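Local coordinates for F5/8 type C domain protein (PDB 4ZRX), which is a putative alpha-L-fucosidase that probably hydrolyses fucosides and carries a C-terminal F5/8 type C domain likely to bind carbohydrate, at residues R559-E564 and N578-M583. Residues are numbered along the deposited sequence; the frame is centred on the assembly and turned at random.
With EDO (1,2-ethanediol), chain E.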
loop_
_atom_site.group_PDB
_atom_site.type_symbol
_atom_site.label_atom_id
_atom_site.label_comp_id
_atom_site.label_asym_id
_atom_site.label_seq_id
_atom_site.Cartn_x
_atom_site.Cartn_y
_atom_site.Cartn_z
ATOM N N ARG A 559 19.701 36.523 -13.242
ATOM C CA ARG A 559 18.382 36.214 -13.792
ATOM C C ARG A 559 18.461 34.882 -14.512
ATOM O O ARG A 559 17.537 34.064 -14.397
ATOM C CB ARG A 559 17.926 37.319 -14.748
ATOM C CG ARG A 559 16.677 37.023 -15.616
ATOM C CD ARG A 559 15.465 36.809 -14.771
ATOM N NE ARG A 559 14.346 36.280 -15.550
ATOM C CZ ARG A 559 13.224 36.935 -15.834
ATOM N NH1 ARG A 559 13.002 38.182 -15.407
ATOM N NH2 ARG A 559 12.285 36.313 -16.538
ATOM N N PHE A 560 19.539 34.692 -15.282
ATOM C CA PHE A 560 19.797 33.467 -16.029
ATOM C C PHE A 560 21.051 32.829 -15.461
ATOM O O PHE A 560 21.936 33.528 -15.000
ATOM C CB PHE A 560 20.020 33.738 -17.530
ATOM C CG PHE A 560 18.829 34.381 -18.237
ATOM C CD1 PHE A 560 18.614 35.763 -18.152
ATOM C CD2 PHE A 560 17.976 33.621 -19.043
ATOM C CE1 PHE A 560 17.516 36.378 -18.820
ATOM C CE2 PHE A 560 16.888 34.232 -19.729
ATOM C CZ PHE A 560 16.664 35.611 -19.609
ATOM N N ILE A 561 21.119 31.497 -15.485
ATOM C CA ILE A 561 22.342 30.790 -15.117
ATOM C C ILE A 561 22.652 29.821 -16.214
ATOM O O ILE A 561 21.768 29.416 -16.955
ATOM C CB ILE A 561 22.260 30.059 -13.755
ATOM C CG1 ILE A 561 21.167 28.960 -13.768
ATOM C CG2 ILE A 561 21.976 31.075 -12.656
ATOM C CD1 ILE A 561 21.033 28.239 -12.401
ATOM N N LYS A 562 23.902 29.424 -16.290
ATOM C CA LYS A 562 24.381 28.499 -17.312
ATOM C C LYS A 562 25.491 27.642 -16.737
ATOM O O LYS A 562 26.418 28.163 -16.109
ATOM C CB LYS A 562 24.896 29.265 -18.559
ATOM C CG LYS A 562 25.571 28.389 -19.616
ATOM C CD LYS A 562 25.888 29.139 -20.914
ATOM C CE LYS A 562 26.966 30.160 -20.692
ATOM N NZ LYS A 562 27.431 30.802 -21.944
ATOM N N LEU A 563 25.422 26.335 -16.961
ATOM C CA LEU A 563 26.493 25.419 -16.559
ATOM C C LEU A 563 27.075 24.768 -17.794
ATOM O O LEU A 563 26.339 24.072 -18.504
ATOM C CB LEU A 563 25.978 24.336 -15.581
ATOM C CG LEU A 563 27.051 23.408 -14.983
ATOM C CD1 LEU A 563 27.902 24.118 -13.911
ATOM C CD2 LEU A 563 26.462 22.116 -14.395
ATOM N N GLU A 564 28.362 25.013 -18.061
ATOM C CA GLU A 564 29.138 24.308 -19.080
ATOM C C GLU A 564 29.922 23.224 -18.364
ATOM O O GLU A 564 30.607 23.501 -17.400
ATOM C CB GLU A 564 30.087 25.255 -19.843
ATOM C CG GLU A 564 29.305 26.288 -20.691
ATOM C CD GLU A 564 30.166 27.284 -21.516
ATOM O OE1 GLU A 564 31.412 27.122 -21.540
ATOM O OE2 GLU A 564 29.574 28.219 -22.139
ATOM N N ASN A 578 16.448 19.749 -13.161
ATOM C CA ASN A 578 16.141 19.175 -11.841
ATOM C C ASN A 578 17.385 18.763 -11.041
ATOM O O ASN A 578 17.252 18.490 -9.842
ATOM C CB ASN A 578 15.167 17.966 -11.955
ATOM C CG ASN A 578 13.684 18.386 -12.074
ATOM O OD1 ASN A 578 13.277 19.484 -11.679
ATOM N ND2 ASN A 578 12.861 17.483 -12.610
ATOM N N GLU A 579 18.568 18.729 -11.689
ATOM C CA GLU A 579 19.841 18.450 -11.010
ATOM C C GLU A 579 20.562 19.728 -10.551
ATOM O O GLU A 579 21.694 19.629 -10.079
ATOM C CB GLU A 579 20.773 17.698 -11.962
ATOM C CG GLU A 579 20.133 16.340 -12.417
ATOM C CD GLU A 579 21.034 15.575 -13.362
ATOM O OE1 GLU A 579 21.410 16.113 -14.412
ATOM O OE2 GLU A 579 21.359 14.402 -13.057
ATOM N N ILE A 580 19.975 20.897 -10.805
ATOM C CA ILE A 580 20.564 22.135 -10.401
ATOM C C ILE A 580 19.722 22.725 -9.292
ATOM O O ILE A 580 18.486 22.669 -9.358
ATOM C CB ILE A 580 20.611 23.100 -11.606
ATOM C CG1 ILE A 580 21.522 22.533 -12.704
ATOM C CG2 ILE A 580 21.027 24.474 -11.155
ATOM C CD1 ILE A 580 22.962 22.364 -12.296
ATOM N N GLY A 581 20.380 23.285 -8.275
ATOM C CA GLY A 581 19.716 24.118 -7.259
ATOM C C GLY A 581 20.482 25.423 -7.101
ATOM O O GLY A 581 21.637 25.559 -7.531
ATOM N N VAL A 582 19.824 26.382 -6.466
ATOM C CA VAL A 582 20.441 27.620 -6.077
ATOM C C VAL A 582 19.927 28.040 -4.690
ATOM O O VAL A 582 18.791 27.675 -4.300
ATOM C CB VAL A 582 20.153 28.749 -7.134
ATOM C CG1 VAL A 582 20.680 28.369 -8.517
ATOM C CG2 VAL A 582 18.637 29.116 -7.226
HETATM N N MSE A 583 20.732 28.859 -3.999
HETATM C CA MSE A 583 20.339 29.465 -2.758
HETATM C C MSE A 583 20.304 30.954 -2.956
HETATM O O MSE A 583 21.329 31.580 -3.265
HETATM C CB MSE A 583 21.269 29.093 -1.611
HETATM C CG MSE A 583 21.215 27.607 -1.266
HETATM SE SE MSE A 583 19.454 27.037 -0.516
HETATM C CE MSE A 583 19.547 28.004 1.197
HETATM C C1 EDO E . 26.268 20.625 -19.493
HETATM O O1 EDO E . 25.339 21.709 -19.399
HETATM C C2 EDO E . 27.005 20.625 -20.829
HETATM O O2 EDO E . 27.763 21.830 -20.943
#
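Ile580 meets both Ile561 and Leu563 with separate branches, one methyl for each neighbour on the strand that faces it. Its CG2 approaches CD1 of Ile561 at 4.0 Å, the two side chains running antiparallel alongside one another. The other branch starts with CG1 beside the backbone N (chi1 -64°) and bends again at chi2, bringing CD1 to 4.1 Å from CD2 of Leu563. A beta-branched residue suits this place because its side chain forks close to the backbone and can fill two neighbouring positions of an apolar layer; Leu488 and Val575 touch the same side chain. Leucine suits position 563 because its isobutyl end reaches Ile580 while also packing on Phe501 and Tyr518. The strand repeat brings Val582 back to the side of Ile580, where its CG1 lies 3.9 Å from Ile561 CD1. A short side chain suffices here because the extended ethyl arm of Ile561 (chi2 -178°) does the reaching, so that one methyl touches both Ile580 and Val582. All four touching residues are buried. On the outer face of strand 560-564, Lys562 NZ and Glu564 OE2 form a salt bridge at 3.4 Å, with only a weak hydrogen bond in it, and Phe521 and Trp529 flank the lysine. Ethanediol, probably from the crystallisation liquor, hydrogen-bonds through O1 to Leu563 O at 2.7 Å. The axes of 560-564 and 580-583 approach no closer than 10.2 Å, with their directions at 133°, so their joining is purely by van der Waals contact. Strand 560-566 pairs with 488-492 and 517-523, strand 580-584 with 495-503: two sheets packed face to face around a hydrophobic core, as in the discoidin-like beta-sandwich of F5/8 type C domains.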